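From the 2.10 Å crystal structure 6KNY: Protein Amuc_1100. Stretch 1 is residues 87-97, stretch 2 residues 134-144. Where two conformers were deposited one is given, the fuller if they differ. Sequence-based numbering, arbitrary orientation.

Stretch 1 87-97: SCKKKNILITD
Stretch 2 134-144: LAECGLSKFIK

How do the two backbones run past each other? Stretch 1 comes in as a helix already under way at S87, with K91 N hydrogen-bonded to S87 O at 3.0 Å. N92 breaks out of it at phi/psi 61/40, forming a Schellman motif in which I93 N reaches C88 O at 2.9 Å and N92 N reaches K89 O at 3.2 Å. The chain then extends through I93 (-107/125), L94 (-72/145) and I95 (-146/128). Stretch 2 starts with a type I turn from L134 to C137, closed by C137 N to L134 O at 3.1 Å, passes G138 at 85/22, and straightens into K141 (-151/142) and F142 (-94/123). At G138 a CB would jam against the preceding carbonyl, so the backbone itself calls for glycine.

What sets the register? The short strands lie parallel, L94 beside K141 (CA to CA 4.6 Å) and I95 beside F142 (CA to CA 4.8 Å). L94 grips stretch 2 at two points, as a residue in a parallel ladder does: L94 N donates to S140 O at 3.1 Å and 151°, while F142 N donates to L94 O at 2.9 Å and 161°. That same oxygen, L94 O, also receives a CA-H contact from K141 CA at 3.2 Å. Beyond the ladder the chains separate, with T96 and I143 CA atoms 6.2 Å apart.

Which bumps fill which hollows? F142, the residue most covered by the partner stretch, carries its ring (chi1 -71°, chi2 -70°) on the same sheet face as I95 and turns its CD2/CE2 side to C88, I93 and I95. C88 (m) meets the ring at its edge, C88 SG lying 3.8 Å from F142 CE2 and close to the ring plane, a sulfur-aromatic contact. Two aliphatic groups approach obliquely: I93 CG2 is 3.9 Å from F142 CD2, and I95 CD1, on a t,t side chain, is 4.0 Å from F142 CD2. These contacts bear on the CD2/CE2 side of the ring, and L94 O also lies obliquely beside it.

Where does the I93 side chain fit against stretch 2? Its CA-to-CB bond points sideways, but the m,t side chain brings its end nearer to stretch 2. I93 CD1 lies 3.3 Å from A135 O and 4.3 Å from A135 CB, and I93 CG1 lies 3.4 Å from L139 O. The small A135 side chain points toward stretch 1 and makes an apolar contact with the isoleucine tip.

What finishes the margins? K91 (m,t,t, then chi4 -98°) lays its aliphatic chain along the turn, K91 CD 3.2 Å from A135 O and K91 NZ 3.5 Å from E136 CG. On the sheet face away from the phenyl ring, L94 (m,t) brushes the extended lysine, L94 CD1 to K141 CE at 3.9 Å. At the far end T96 (p) places T96 OG1 3.4 Å from I143 O, at best a weak hydrogen bond.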

# COMPACT_ATOMS: atom_id res chain seq x y z
N SER A 87 -16.10 -3.65 1.38
CA SER A 87 -15.66 -4.13 2.69
C SER A 87 -15.80 -3.07 3.79
O SER A 87 -16.15 -3.39 4.93
CB SER A 87 -14.22 -4.63 2.61
OG SER A 87 -13.73 -4.86 3.92
N CYS A 88 -15.50 -1.79 3.49
CA CYS A 88 -15.69 -0.76 4.52
C CYS A 88 -17.15 -0.51 4.82
O CYS A 88 -17.51 -0.20 5.96
CB CYS A 88 -14.99 0.57 4.19
SG CYS A 88 -13.19 0.55 3.89
N LYS A 89 -18.02 -0.58 3.82
CA LYS A 89 -19.45 -0.48 4.10
C LYS A 89 -19.86 -1.55 5.11
O LYS A 89 -20.50 -1.26 6.12
CB LYS A 89 -20.26 -0.59 2.80
N LYS A 90 -19.43 -2.79 4.88
CA LYS A 90 -19.79 -3.88 5.79
C LYS A 90 -19.18 -3.68 7.17
O LYS A 90 -19.81 -4.00 8.19
CB LYS A 90 -19.35 -5.22 5.21
CG LYS A 90 -19.97 -5.56 3.87
CD LYS A 90 -19.69 -7.01 3.49
CE LYS A 90 -19.78 -7.23 1.99
NZ LYS A 90 -19.11 -8.50 1.56
N LYS A 91 -17.97 -3.14 7.24
CA LYS A 91 -17.27 -2.97 8.51
C LYS A 91 -17.57 -1.63 9.18
O LYS A 91 -17.01 -1.35 10.24
CB LYS A 91 -15.76 -3.12 8.29
CG LYS A 91 -15.25 -4.56 8.26
CD LYS A 91 -13.97 -4.66 7.47
CE LYS A 91 -13.74 -6.07 6.93
NZ LYS A 91 -12.80 -6.84 7.79
N ASN A 92 -18.43 -0.80 8.58
CA ASN A 92 -18.79 0.52 9.11
C ASN A 92 -17.58 1.44 9.21
O ASN A 92 -17.44 2.21 10.17
CB ASN A 92 -19.51 0.42 10.46
CG ASN A 92 -20.97 -0.01 10.32
OD1 ASN A 92 -21.39 -1.04 10.86
ND2 ASN A 92 -21.74 0.77 9.56
N ILE A 93 -16.71 1.38 8.21
CA ILE A 93 -15.55 2.25 8.11
C ILE A 93 -15.82 3.28 7.02
O ILE A 93 -16.13 2.90 5.88
CB ILE A 93 -14.27 1.46 7.80
CG1 ILE A 93 -14.03 0.39 8.86
CG2 ILE A 93 -13.07 2.39 7.67
CD1 ILE A 93 -13.21 -0.78 8.36
N LEU A 94 -15.72 4.56 7.37
CA LEU A 94 -15.78 5.59 6.35
C LEU A 94 -14.50 5.58 5.53
O LEU A 94 -13.42 5.32 6.06
CB LEU A 94 -15.97 6.97 6.99
CG LEU A 94 -17.20 7.17 7.87
CD1 LEU A 94 -17.04 8.41 8.75
CD2 LEU A 94 -18.46 7.25 7.01
N ILE A 95 -14.64 5.87 4.24
CA ILE A 95 -13.49 5.93 3.34
C ILE A 95 -13.74 7.01 2.31
O ILE A 95 -14.81 7.04 1.68
CB ILE A 95 -13.19 4.57 2.67
CG1 ILE A 95 -11.99 4.68 1.73
CG2 ILE A 95 -14.42 4.01 1.91
CD1 ILE A 95 -11.38 3.34 1.43
N THR A 96 -12.79 7.94 2.17
CA THR A 96 -12.99 9.00 1.20
C THR A 96 -12.79 8.45 -0.21
O THR A 96 -12.12 7.44 -0.43
CB THR A 96 -12.02 10.17 1.41
OG1 THR A 96 -10.68 9.76 1.11
CG2 THR A 96 -12.08 10.68 2.86
N ASP A 97 -13.39 9.17 -1.16
CA ASP A 97 -13.21 8.80 -2.56
C ASP A 97 -11.74 8.69 -2.90
O ASP A 97 -11.33 7.74 -3.58
CB ASP A 97 -13.88 9.83 -3.47
CG ASP A 97 -14.01 9.33 -4.89
OD1 ASP A 97 -14.28 8.12 -5.06
OD2 ASP A 97 -13.84 10.13 -5.82
N LEU A 134 -5.48 -3.34 7.17
CA LEU A 134 -5.86 -2.22 8.04
C LEU A 134 -7.37 -2.16 8.25
O LEU A 134 -7.85 -1.78 9.34
CB LEU A 134 -5.38 -0.89 7.45
CG LEU A 134 -3.88 -0.62 7.33
CD1 LEU A 134 -3.64 0.67 6.56
CD2 LEU A 134 -3.20 -0.56 8.69
N ALA A 135 -8.15 -2.53 7.23
CA ALA A 135 -9.60 -2.50 7.32
C ALA A 135 -10.12 -3.51 8.34
O ALA A 135 -11.28 -3.42 8.75
CB ALA A 135 -10.22 -2.78 5.95
N GLU A 136 -9.27 -4.44 8.77
CA GLU A 136 -9.62 -5.46 9.75
C GLU A 136 -9.27 -5.06 11.17
O GLU A 136 -9.44 -5.87 12.08
CB GLU A 136 -8.90 -6.77 9.40
CG GLU A 136 -9.30 -7.36 8.05
CD GLU A 136 -8.35 -8.47 7.58
OE1 GLU A 136 -7.40 -8.81 8.31
OE2 GLU A 136 -8.57 -9.00 6.46
N CYS A 137 -8.80 -3.84 11.39
CA CYS A 137 -8.30 -3.44 12.70
C CYS A 137 -9.31 -2.65 13.52
O CYS A 137 -8.99 -2.29 14.66
CB CYS A 137 -7.01 -2.63 12.54
SG CYS A 137 -5.65 -3.64 11.91
N GLY A 138 -10.51 -2.39 13.01
CA GLY A 138 -11.49 -1.66 13.80
C GLY A 138 -11.37 -0.16 13.72
O GLY A 138 -11.83 0.55 14.63
N LEU A 139 -10.72 0.36 12.67
CA LEU A 139 -10.58 1.80 12.49
C LEU A 139 -11.93 2.42 12.17
O LEU A 139 -12.87 1.74 11.78
CB LEU A 139 -9.60 2.10 11.36
CG LEU A 139 -8.17 1.60 11.55
CD1 LEU A 139 -7.42 1.64 10.23
CD2 LEU A 139 -7.45 2.40 12.64
N SER A 140 -12.01 3.74 12.29
CA SER A 140 -13.27 4.39 11.97
C SER A 140 -13.26 5.10 10.62
O SER A 140 -14.33 5.29 10.03
CB SER A 140 -13.65 5.39 13.07
OG SER A 140 -12.79 6.50 13.03
N LYS A 141 -12.10 5.54 10.14
CA LYS A 141 -12.02 6.22 8.85
C LYS A 141 -10.66 5.99 8.22
O LYS A 141 -9.64 5.97 8.92
CB LYS A 141 -12.24 7.74 8.96
CG LYS A 141 -13.14 8.21 10.09
CD LYS A 141 -13.40 9.69 10.00
CE LYS A 141 -14.37 10.12 11.09
NZ LYS A 141 -14.62 11.58 11.09
N PHE A 142 -10.66 5.81 6.90
CA PHE A 142 -9.49 6.01 6.06
C PHE A 142 -9.55 7.43 5.54
O PHE A 142 -10.55 7.83 4.92
CB PHE A 142 -9.44 5.02 4.90
CG PHE A 142 -9.13 3.60 5.29
CD1 PHE A 142 -7.87 3.25 5.73
CD2 PHE A 142 -10.10 2.61 5.20
CE1 PHE A 142 -7.57 1.94 6.09
CE2 PHE A 142 -9.82 1.30 5.55
CZ PHE A 142 -8.55 0.96 5.99
N ILE A 143 -8.52 8.22 5.79
CA ILE A 143 -8.52 9.63 5.44
C ILE A 143 -7.80 9.87 4.12
O ILE A 143 -8.25 10.68 3.30
CB ILE A 143 -7.88 10.45 6.59
CG1 ILE A 143 -8.73 10.32 7.86
CG2 ILE A 143 -7.73 11.94 6.18
CD1 ILE A 143 -8.07 10.91 9.10
N LYS A 144 -6.70 9.18 3.88
CA LYS A 144 -5.99 9.37 2.63
C LYS A 144 -5.06 8.19 2.38
O LYS A 144 -4.52 7.60 3.32
CB LYS A 144 -5.24 10.72 2.63
CG LYS A 144 -3.82 10.74 3.14
CD LYS A 144 -3.22 12.15 2.91
CE LYS A 144 -1.77 12.29 3.41
NZ LYS A 144 -1.35 13.71 3.68